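Local atomic coordinates of MFP2B (Ascaris suum, PDB entry 2BJR), a protein that enhances polymerization of the major sperm protein (MSP) in the amoeboid motility of Ascaris sperm. Residues T10-I16 with G75-Q81; F60-E66 with F143-V149; Q235-M241 with C254-G258. One frame throughout, in Å; residues are numbered along the deposited sequence.

Contact 1 (T10-I16 with G75-Q81); sequences TWAFGPI and GQIQVLQ. With SO4 (sulfate ion), chain D.
W11 to G14 and I77 to L80 pair as the edge of an antiparallel sheet, with strand 10-15 outermost and strand 76-81 next to it. The N-to-C directions of the two short strands lie 136° apart, well short of antiparallel, so the pair is strongly twisted. A12 and V79 form a hydrogen-bonded pair. A12 N gives to V79 O at 2.8 Å, and V79 N gives back to A12 O at 2.9 Å. G14 N to I77 O is weak and bent, while I77 N to G14 O is 3.0 Å and nearly straight. Beyond it, I16 N bonds G75 O where the strand runs out.

One side-chain bond supplements this ladder. Q78 NE2 reaches W11 O at 3.1 Å, from above the carbonyl plane. The Q78 chain is extended beyond CG, which carries the amide across to the W11 carbonyl on the neighbouring strand.

The W11 indole lies against L80. With L80 CG anti to the backbone N (chi1 -172°), the branch carries CD1 over the six-membered ring, 3.7 Å from its centroid, in a CH-pi contact. L80 CB meets W11 CZ3 at 3.6 Å. V35, L37 and H46 also border the indole. I16 CD1 packs on I77 CG2 at 4.0 Å, next to C58.

F13 and Q78 form a non-hydrogen-bonded pair whose side chains diverge. The F13 N-H is turned away from strand 76-81. It donates to O4 of a sulfate ion, probably from the crystallisation liquor, with F13 N to O4 at 3.0 Å. Q81 lies alongside T10 and gives its NE2 to D22 O. An N-H turned away from the partner strand, beside paired backbone bonds, marks an edge strand in a twisted antiparallel sheet.

Contact 2 (F60-E66 with F143-V149); sequences FPYNKSE and FSHDGKV
E66 holds G147 by the one direct hydrogen bond between these segments. G147 N donates to E66 OE1 at 2.8 Å, arriving from above the carboxylate plane. The E66 chain is fully extended, with CG anti to the backbone N (chi1 175°), and so spans the gap to the turn H145-K148. OE2 bonds S59 OG, which also bonds S144 OG. Two waters add links. One joins E66 N to G147 O, and the other accepts from V149 N and reaches K64 O weakly.

Van der Waals contacts make up the rest. P61 CB and V149 CG1, 3.8 Å apart, are the apolar pair. V149 CG2 presses on the S65 backbone, 3.3 Å from S65 O. S144 lies against the F60-P61 peptide, and E66 CG touches S144 CB at 3.8 Å.

Within the second segment, H145 ND1 bonds D146 OD2 at 2.6 Å, in the ring plane.

Both turns, Y62-S65 and H145-K148, are type I'. They close the hairpins of strands 55-62 with 65-67 and 140-145 with 148-153. The hairpins come from two different sheets and meet near their tips, with Y133 of strand 130-135 against P61 and A36 of strand 34-40 against F60.

Contact 3 (Q235-M241 with C254-G258); sequences QSGEPVM and CFGWG
The W257 indole has Q235 CB over one face and E238 at its edge. Q235 CB stands 3.5 Å from the centroid of the six-membered ring, close to the ring normal, in a CH-pi contact. At the edge, W257 NE1 donates to E238 OE1 at 2.9 Å, with an N-H...O angle of 159°. The oxygen lies in the indole plane, but the N-H meets OE1 from well above the carboxylate plane. The two planes are 74° apart. E238 OE2 makes a salt bridge with K309, so the carboxylate is gripped at both oxygens. S236 OG comes near CH2 at the far end of the indole.

The F255 ring turns its edge to M241 C, which lies 3.8 Å from F255 CD2. Outside the contact it stacks with W233.

V240 touches both aromatic residues. Its CG1 meets F255 CB at 3.9 Å and touches G256 O. Its CG2 meets W257 CD1 at 3.8 Å, and the two side chains cross at about a right angle. W257 CG is anti to its backbone N (chi1 180°), which swings the indole across toward the turn Q235-E238.

The backbones have parted here. The short axes of strands 238-241 and 254-257 come no closer than 7.0 Å. A water fits between them, taking the G256 N-H and donating to M241 O at 2.7 Å. Backbone hydrogen bonds join C254 with R243 inside the hairpin, V240 with W233 of strand 229-235, and F255 with Y262 of strand 260-262. This is the splayed open end of the beta hairpin 238-247 and 250-257, with a tryptophan laid over the type I' turn of the preceding hairpin.

How the contacts relate
Contacts 1 and 2 belong to the first of two cytosolic motility protein regions and reach the same six-stranded sheet. Their centres are 19 Å apart, and they touch where I77 CG2 of contact 1 packs on F60 CE1 of contact 2 at 3.7 Å. Their segments alternate along the chain. Contact 1 lies at one border of that sheet, on strand 10-15, and contact 2 at the other, where strands 55-62 and 65-67 meet a hairpin of a four-stranded sheet. Contact 3 is in the second region. Its centre is 24 Å from that of contact 1 and 27 Å from that of contact 2, and it touches neither. All three lie away from the zinc ion held by H86, C174, C176 and C179.

Contact 1 (T10-I16 with G75-Q81)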
loop_
_atom_site.group_PDB
_atom_site.type_symbol
_atom_site.label_atom_id
_atom_site.label_comp_id
_atom_site.label_asym_id
_atom_site.label_seq_id
_atom_site.Cartn_x
_atom_site.Cartn_y
_atom_site.Cartn_z
ATOM N N THR A 10 3.982 -18.095 5.559
ATOM C CA THR A 10 3.207 -18.455 4.396
ATOM C C THR A 10 3.612 -17.602 3.221
ATOM O O THR A 10 3.462 -16.364 3.245
ATOM C CB THR A 10 1.707 -18.259 4.608
ATOM O OG1 THR A 10 1.235 -19.153 5.609
ATOM C CG2 THR A 10 0.937 -18.668 3.378
ATOM N N TRP A 11 4.056 -18.293 2.185
ATOM C CA TRP A 11 4.347 -17.703 0.896
ATOM C C TRP A 11 3.214 -18.109 -0.008
ATOM O O TRP A 11 3.145 -19.246 -0.516
ATOM C CB TRP A 11 5.722 -18.185 0.377
ATOM C CG TRP A 11 6.815 -17.674 1.241
ATOM C CD1 TRP A 11 7.383 -18.317 2.282
ATOM C CD2 TRP A 11 7.452 -16.388 1.172
ATOM N NE1 TRP A 11 8.354 -17.535 2.847
ATOM C CE2 TRP A 11 8.419 -16.347 2.181
ATOM C CE3 TRP A 11 7.340 -15.290 0.326
ATOM C CZ2 TRP A 11 9.239 -15.240 2.407
ATOM C CZ3 TRP A 11 8.178 -14.211 0.533
ATOM C CH2 TRP A 11 9.103 -14.183 1.575
ATOM N N ALA A 12 2.288 -17.185 -0.202
ATOM C CA ALA A 12 1.067 -17.463 -0.903
ATOM C C ALA A 12 1.206 -17.504 -2.388
ATOM O O ALA A 12 2.049 -16.840 -2.971
ATOM C CB ALA A 12 -0.025 -16.422 -0.504
ATOM N N PHE A 13 0.307 -18.245 -3.013
ATOM C CA PHE A 13 0.252 -18.475 -4.447
ATOM C C PHE A 13 0.033 -17.176 -5.168
ATOM O O PHE A 13 -0.951 -16.440 -4.896
ATOM C CB PHE A 13 -0.922 -19.431 -4.727
ATOM C CG PHE A 13 -1.213 -19.682 -6.188
ATOM C CD1 PHE A 13 -0.241 -20.204 -7.041
ATOM C CD2 PHE A 13 -2.489 -19.452 -6.692
ATOM C CE1 PHE A 13 -0.536 -20.468 -8.371
ATOM C CE2 PHE A 13 -2.780 -19.704 -8.019
ATOM C CZ PHE A 13 -1.805 -20.214 -8.853
ATOM N N GLY A 14 0.892 -16.911 -6.141
ATOM C CA GLY A 14 0.920 -15.608 -6.800
ATOM C C GLY A 14 0.977 -15.666 -8.296
ATOM O O GLY A 14 2.016 -15.453 -8.875
ATOM N N PRO A 15 -0.115 -15.995 -8.946
ATOM C CA PRO A 15 -0.086 -16.099 -10.397
ATOM C C PRO A 15 0.136 -14.716 -11.026
ATOM O O PRO A 15 -0.606 -13.755 -10.748
ATOM C CB PRO A 15 -1.443 -16.725 -10.749
ATOM C CG PRO A 15 -2.263 -16.572 -9.549
ATOM C CD PRO A 15 -1.434 -16.282 -8.367
ATOM N N ILE A 16 1.220 -14.611 -11.795
ATOM C CA ILE A 16 1.539 -13.352 -12.486
ATOM C C ILE A 16 0.422 -12.976 -13.408
ATOM O O ILE A 16 -0.149 -13.820 -14.105
ATOM C CB ILE A 16 2.895 -13.446 -13.215
ATOM C CG1 ILE A 16 4.015 -13.680 -12.206
ATOM C CG2 ILE A 16 3.177 -12.189 -14.051
ATOM C CD1 ILE A 16 5.299 -14.174 -12.811
ATOM N N GLY A 75 4.691 -18.996 -14.827
ATOM C CA GLY A 75 3.369 -18.422 -14.609
ATOM C C GLY A 75 3.097 -17.874 -13.202
ATOM O O GLY A 75 2.147 -17.103 -13.040
ATOM N N GLN A 76 3.899 -18.282 -12.217
ATOM C CA GLN A 76 3.629 -17.941 -10.826
ATOM C C GLN A 76 4.872 -17.720 -9.964
ATOM O O GLN A 76 5.955 -18.341 -10.151
ATOM C CB GLN A 76 2.658 -18.933 -10.156
ATOM C CG GLN A 76 2.987 -20.423 -10.253
ATOM C CD GLN A 76 2.545 -21.090 -11.574
ATOM O OE1 GLN A 76 3.205 -22.038 -12.028
ATOM N NE2 GLN A 76 1.459 -20.598 -12.198
ATOM N N ILE A 77 4.699 -16.773 -9.026
ATOM C CA ILE A 77 5.627 -16.529 -7.960
ATOM C C ILE A 77 4.881 -16.710 -6.655
ATOM O O ILE A 77 3.726 -17.132 -6.663
ATOM C CB ILE A 77 6.189 -15.095 -8.040
ATOM C CG1 ILE A 77 5.058 -14.050 -8.055
ATOM C CG2 ILE A 77 7.057 -14.920 -9.279
ATOM C CD1 ILE A 77 5.496 -12.708 -7.465
ATOM N N GLN A 78 5.545 -16.428 -5.558
ATOM C CA GLN A 78 4.863 -16.392 -4.255
ATOM C C GLN A 78 4.982 -14.997 -3.649
ATOM O O GLN A 78 5.998 -14.323 -3.887
ATOM C CB GLN A 78 5.425 -17.432 -3.328
ATOM C CG GLN A 78 5.015 -18.850 -3.732
ATOM C CD GLN A 78 5.883 -19.906 -3.124
ATOM O OE1 GLN A 78 7.018 -20.041 -3.523
ATOM N NE2 GLN A 78 5.338 -20.702 -2.211
ATOM N N VAL A 79 3.941 -14.604 -2.909
ATOM C CA VAL A 79 3.890 -13.324 -2.174
ATOM C C VAL A 79 3.705 -13.615 -0.713
ATOM O O VAL A 79 2.861 -14.464 -0.302
ATOM C CB VAL A 79 2.779 -12.424 -2.724
ATOM C CG1 VAL A 79 2.704 -11.070 -1.960
ATOM C CG2 VAL A 79 3.041 -12.169 -4.204
ATOM N N LEU A 80 4.574 -13.044 0.084
ATOM C CA LEU A 80 4.493 -13.216 1.524
ATOM C C LEU A 80 3.105 -12.787 2.002
ATOM O O LEU A 80 2.563 -11.760 1.557
ATOM C CB LEU A 80 5.528 -12.386 2.216
ATOM C CG LEU A 80 5.723 -12.590 3.724
ATOM C CD1 LEU A 80 6.096 -14.041 4.054
ATOM C CD2 LEU A 80 6.825 -11.656 4.170
ATOM N N GLN A 81 2.530 -13.616 2.879
ATOM C CA GLN A 81 1.176 -13.406 3.392
ATOM C C GLN A 81 1.212 -13.382 4.888
ATOM O O GLN A 81 1.925 -14.124 5.523
ATOM C CB GLN A 81 0.251 -14.491 2.879
ATOM C CG GLN A 81 -1.155 -14.518 3.416
ATOM C CD GLN A 81 -1.987 -15.615 2.760
ATOM O OE1 GLN A 81 -1.836 -16.756 3.147
ATOM N NE2 GLN A 81 -2.791 -15.299 1.753
HETATM S S SO4 D . -2.429 -19.516 -0.819
HETATM O O1 SO4 D . -3.503 -20.531 -0.851
HETATM O O2 SO4 D . -2.878 -18.419 -1.680
HETATM O O3 SO4 D . -2.276 -19.051 0.569
HETATM O O4 SO4 D . -1.168 -20.145 -1.241
HETATM O O HOH W 1 3.525 -15.598 6.942
HETATM O O HOH W 2 -1.694 -17.636 5.530
HETATM O O HOH W 3 0.378 -16.586 -14.612
#

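Contact 2 (F60-E66 with F143-V149)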
loop_
_atom_site.group_PDB
_atom_site.type_symbol
_atom_site.label_atom_id
_atom_site.label_comp_id
_atom_site.label_asym_id
_atom_site.label_seq_id
_atom_site.Cartn_x
_atom_site.Cartn_y
_atom_site.Cartn_z
ATOM N N PHE A 60 12.721 -9.775 -10.241
ATOM C CA PHE A 60 13.702 -10.538 -9.489
ATOM C C PHE A 60 15.062 -10.376 -10.204
ATOM O O PHE A 60 15.082 -10.289 -11.428
ATOM C CB PHE A 60 13.351 -12.037 -9.429
ATOM C CG PHE A 60 12.094 -12.346 -8.678
ATOM C CD1 PHE A 60 10.895 -12.216 -9.287
ATOM C CD2 PHE A 60 12.136 -12.636 -7.312
ATOM C CE1 PHE A 60 9.732 -12.446 -8.614
ATOM C CE2 PHE A 60 10.974 -12.900 -6.627
ATOM C CZ PHE A 60 9.786 -12.782 -7.261
ATOM N N PRO A 61 16.142 -10.281 -9.451
ATOM C CA PRO A 61 17.494 -10.281 -10.000
ATOM C C PRO A 61 18.060 -11.694 -10.182
ATOM O O PRO A 61 18.133 -12.484 -9.255
ATOM C CB PRO A 61 18.295 -9.528 -8.953
ATOM C CG PRO A 61 17.534 -9.659 -7.683
ATOM C CD PRO A 61 16.160 -10.080 -7.997
ATOM N N TYR A 62 18.439 -12.006 -11.397
ATOM C CA TYR A 62 19.020 -13.316 -11.713
ATOM C C TYR A 62 19.873 -13.220 -12.972
ATOM O O TYR A 62 19.450 -12.604 -13.935
ATOM C CB TYR A 62 17.910 -14.296 -11.960
ATOM C CG TYR A 62 18.380 -15.674 -12.342
ATOM C CD1 TYR A 62 19.037 -16.489 -11.425
ATOM C CD2 TYR A 62 18.202 -16.145 -13.649
ATOM C CE1 TYR A 62 19.496 -17.785 -11.797
ATOM C CE2 TYR A 62 18.651 -17.406 -14.032
ATOM C CZ TYR A 62 19.298 -18.215 -13.105
ATOM O OH TYR A 62 19.697 -19.471 -13.507
ATOM N N ASN A 63 21.002 -13.937 -13.006
ATOM C CA ASN A 63 21.844 -13.985 -14.219
ATOM C C ASN A 63 22.139 -12.518 -14.592
ATOM O O ASN A 63 22.090 -12.163 -15.795
ATOM C CB ASN A 63 21.099 -14.757 -15.334
ATOM C CG ASN A 63 21.964 -15.111 -16.576
ATOM O OD1 ASN A 63 23.197 -15.027 -16.579
ATOM N ND2 ASN A 63 21.270 -15.526 -17.645
ATOM N N LYS A 64 22.413 -11.682 -13.563
ATOM C CA LYS A 64 22.665 -10.253 -13.732
ATOM C C LYS A 64 21.594 -9.502 -14.586
ATOM O O LYS A 64 21.863 -8.465 -15.181
ATOM C CB LYS A 64 24.044 -10.055 -14.370
ATOM C CG LYS A 64 24.646 -8.733 -14.098
ATOM C CD LYS A 64 26.164 -8.652 -14.415
ATOM C CE LYS A 64 26.833 -7.583 -13.514
ATOM N NZ LYS A 64 27.121 -8.062 -12.081
ATOM N N SER A 65 20.380 -10.010 -14.613
ATOM C CA SER A 65 19.338 -9.417 -15.410
ATOM C C SER A 65 18.142 -9.200 -14.528
ATOM O O SER A 65 18.028 -9.821 -13.472
ATOM C CB SER A 65 18.965 -10.348 -16.560
ATOM O OG SER A 65 20.114 -10.491 -17.408
ATOM N N GLU A 66 17.257 -8.323 -14.956
ATOM C CA GLU A 66 15.980 -8.190 -14.275
ATOM C C GLU A 66 14.965 -9.107 -14.938
ATOM O O GLU A 66 14.684 -8.973 -16.137
ATOM C CB GLU A 66 15.502 -6.742 -14.333
ATOM C CG GLU A 66 14.101 -6.617 -13.738
ATOM C CD GLU A 66 13.559 -5.195 -13.783
ATOM O OE1 GLU A 66 13.737 -4.505 -14.849
ATOM O OE2 GLU A 66 12.929 -4.800 -12.788
ATOM N N PHE A 143 19.379 -6.009 -6.164
ATOM C CA PHE A 143 18.138 -5.290 -6.446
ATOM C C PHE A 143 17.936 -5.192 -7.933
ATOM O O PHE A 143 18.857 -4.788 -8.658
ATOM C CB PHE A 143 18.196 -3.882 -5.838
ATOM C CG PHE A 143 18.514 -3.871 -4.368
ATOM C CD1 PHE A 143 19.830 -3.875 -3.928
ATOM C CD2 PHE A 143 17.504 -3.894 -3.425
ATOM C CE1 PHE A 143 20.117 -3.883 -2.583
ATOM C CE2 PHE A 143 17.785 -3.932 -2.094
ATOM C CZ PHE A 143 19.066 -3.915 -1.661
ATOM N N SER A 144 16.759 -5.563 -8.418
ATOM C CA SER A 144 16.510 -5.538 -9.851
ATOM C C SER A 144 15.674 -4.298 -10.215
ATOM O O SER A 144 14.695 -4.003 -9.544
ATOM C CB SER A 144 15.833 -6.832 -10.318
ATOM O OG SER A 144 14.668 -7.154 -9.581
ATOM N N HIS A 145 16.048 -3.601 -11.283
ATOM C CA HIS A 145 15.280 -2.431 -11.720
ATOM C C HIS A 145 15.786 -1.974 -13.074
ATOM O O HIS A 145 16.986 -2.140 -13.359
ATOM C CB HIS A 145 15.519 -1.298 -10.752
ATOM C CG HIS A 145 16.942 -0.841 -10.707
ATOM N ND1 HIS A 145 17.343 0.330 -11.305
ATOM C CD2 HIS A 145 18.061 -1.403 -10.176
ATOM C CE1 HIS A 145 18.646 0.478 -11.138
ATOM N NE2 HIS A 145 19.109 -0.560 -10.459
ATOM N N ASP A 146 14.915 -1.379 -13.874
ATOM C CA ASP A 146 15.347 -0.737 -15.129
ATOM C C ASP A 146 16.175 -1.692 -16.000
ATOM O O ASP A 146 17.103 -1.257 -16.709
ATOM C CB ASP A 146 16.172 0.514 -14.817
ATOM C CG ASP A 146 15.416 1.534 -13.906
ATOM O OD1 ASP A 146 14.298 1.940 -14.325
ATOM O OD2 ASP A 146 15.809 1.927 -12.751
ATOM N N GLY A 147 15.862 -2.983 -15.960
ATOM C CA GLY A 147 16.589 -3.976 -16.747
ATOM C C GLY A 147 17.982 -4.298 -16.243
ATOM O O GLY A 147 18.743 -4.995 -16.940
ATOM N N LYS A 148 18.318 -3.857 -15.032
ATOM C CA LYS A 148 19.641 -4.054 -14.477
ATOM C C LYS A 148 19.562 -4.590 -13.068
ATOM O O LYS A 148 18.489 -4.598 -12.457
ATOM C CB LYS A 148 20.413 -2.740 -14.462
ATOM C CG LYS A 148 20.631 -2.121 -15.844
ATOM C CD LYS A 148 21.493 -0.855 -15.763
ATOM C CE LYS A 148 20.661 0.426 -15.765
ATOM N NZ LYS A 148 19.586 0.581 -16.827
ATOM N N VAL A 149 20.699 -5.032 -12.547
ATOM C CA VAL A 149 20.797 -5.507 -11.172
ATOM C C VAL A 149 21.850 -4.708 -10.384
ATOM O O VAL A 149 22.977 -4.560 -10.842
ATOM C CB VAL A 149 21.144 -6.998 -11.138
ATOM C CG1 VAL A 149 21.354 -7.445 -9.682
ATOM C CG2 VAL A 149 20.037 -7.795 -11.833
HETATM O O HOH W 4 22.881 -5.378 -14.388
HETATM O O HOH W 5 17.651 -7.196 -17.494
#

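Contact 3 (Q235-M241 with C254-G258)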
loop_
_atom_site.group_PDB
_atom_site.type_symbol
_atom_site.label_atom_id
_atom_site.label_comp_id
_atom_site.label_asym_id
_atom_site.label_seq_id
_atom_site.Cartn_x
_atom_site.Cartn_y
_atom_site.Cartn_z
ATOM N N GLN A 235 -2.742 2.135 -12.887
ATOM C CA GLN A 235 -2.758 1.893 -14.333
ATOM C C GLN A 235 -1.467 2.429 -14.910
ATOM O O GLN A 235 -1.129 3.594 -14.716
ATOM C CB GLN A 235 -3.902 2.638 -15.018
ATOM C CG GLN A 235 -5.231 1.949 -14.976
ATOM C CD GLN A 235 -5.268 0.619 -15.755
ATOM O OE1 GLN A 235 -4.522 0.426 -16.699
ATOM N NE2 GLN A 235 -6.089 -0.305 -15.299
ATOM N N SER A 236 -0.731 1.554 -15.589
ATOM C CA SER A 236 0.598 1.872 -16.088
ATOM C C SER A 236 1.539 2.508 -15.105
ATOM O O SER A 236 2.188 3.474 -15.443
ATOM C CB SER A 236 0.474 2.789 -17.299
ATOM O OG SER A 236 -0.361 2.212 -18.287
ATOM N N GLY A 237 1.612 1.999 -13.872
ATOM C CA GLY A 237 2.458 2.566 -12.866
ATOM C C GLY A 237 1.956 3.877 -12.272
ATOM O O GLY A 237 2.588 4.424 -11.402
ATOM N N GLU A 238 0.790 4.335 -12.699
ATOM C CA GLU A 238 0.218 5.582 -12.178
ATOM C C GLU A 238 -0.863 5.320 -11.102
ATOM O O GLU A 238 -1.768 4.506 -11.319
ATOM C CB GLU A 238 -0.434 6.369 -13.286
ATOM C CG GLU A 238 0.559 6.809 -14.356
ATOM C CD GLU A 238 -0.043 7.615 -15.487
ATOM O OE1 GLU A 238 -1.043 8.357 -15.297
ATOM O OE2 GLU A 238 0.569 7.551 -16.589
ATOM N N PRO A 239 -0.805 6.033 -9.990
ATOM C CA PRO A 239 -1.832 5.902 -8.944
ATOM C C PRO A 239 -3.136 6.545 -9.337
ATOM O O PRO A 239 -3.161 7.652 -9.909
ATOM C CB PRO A 239 -1.197 6.610 -7.757
ATOM C CG PRO A 239 -0.326 7.650 -8.355
ATOM C CD PRO A 239 0.196 7.046 -9.616
ATOM N N VAL A 240 -4.234 5.816 -9.140
ATOM C CA VAL A 240 -5.568 6.263 -9.480
ATOM C C VAL A 240 -6.452 6.159 -8.237
ATOM O O VAL A 240 -6.739 5.052 -7.764
ATOM C CB VAL A 240 -6.167 5.372 -10.557
ATOM C CG1 VAL A 240 -7.485 5.922 -11.083
ATOM C CG2 VAL A 240 -5.148 5.201 -11.679
HETATM N N MSE A 241 -6.888 7.314 -7.734
HETATM C CA MSE A 241 -7.881 7.312 -6.675
HETATM C C MSE A 241 -9.264 7.208 -7.297
HETATM O O MSE A 241 -9.554 7.695 -8.359
HETATM C CB MSE A 241 -7.826 8.543 -5.777
HETATM C CG MSE A 241 -6.573 8.737 -5.065
HETATM SE SE MSE A 241 -6.267 7.493 -3.640
HETATM C CE MSE A 241 -4.607 8.282 -3.112
ATOM N N CYS A 254 -15.203 1.864 -8.936
ATOM C CA CYS A 254 -15.089 2.554 -10.210
ATOM C C CYS A 254 -13.927 3.526 -10.205
ATOM O O CYS A 254 -13.779 4.298 -9.269
ATOM C CB CYS A 254 -16.367 3.336 -10.534
ATOM S SG CYS A 254 -16.297 4.143 -12.157
ATOM N N PHE A 255 -13.100 3.467 -11.242
ATOM C CA PHE A 255 -11.977 4.408 -11.444
ATOM C C PHE A 255 -12.068 5.033 -12.832
ATOM O O PHE A 255 -12.585 4.416 -13.776
ATOM C CB PHE A 255 -10.640 3.676 -11.274
ATOM C CG PHE A 255 -10.458 3.034 -9.895
ATOM C CD1 PHE A 255 -10.778 1.712 -9.681
ATOM C CD2 PHE A 255 -9.917 3.747 -8.849
ATOM C CE1 PHE A 255 -10.610 1.137 -8.438
ATOM C CE2 PHE A 255 -9.756 3.178 -7.575
ATOM C CZ PHE A 255 -10.102 1.900 -7.366
ATOM N N GLY A 256 -11.552 6.255 -12.958
ATOM C CA GLY A 256 -11.397 6.922 -14.229
ATOM C C GLY A 256 -9.929 7.205 -14.461
ATOM O O GLY A 256 -9.227 7.679 -13.574
ATOM N N TRP A 257 -9.435 6.875 -15.651
ATOM C CA TRP A 257 -8.049 7.085 -15.988
ATOM C C TRP A 257 -7.892 6.888 -17.483
ATOM O O TRP A 257 -8.649 6.116 -18.074
ATOM C CB TRP A 257 -7.146 6.090 -15.259
ATOM C CG TRP A 257 -5.712 6.263 -15.583
ATOM C CD1 TRP A 257 -4.824 7.058 -14.948
ATOM C CD2 TRP A 257 -4.989 5.603 -16.629
ATOM N NE1 TRP A 257 -3.581 6.918 -15.508
ATOM C CE2 TRP A 257 -3.664 6.051 -16.566
ATOM C CE3 TRP A 257 -5.337 4.664 -17.604
ATOM C CZ2 TRP A 257 -2.669 5.597 -17.451
ATOM C CZ3 TRP A 257 -4.350 4.222 -18.501
ATOM C CH2 TRP A 257 -3.049 4.693 -18.410
ATOM N N GLY A 258 -6.952 7.612 -18.051
ATOM C CA GLY A 258 -6.588 7.524 -19.473
ATOM C C GLY A 258 -7.737 7.758 -20.434
ATOM O O GLY A 258 -7.745 7.224 -21.526
HETATM O O HOH W 6 -11.458 7.724 -10.212
#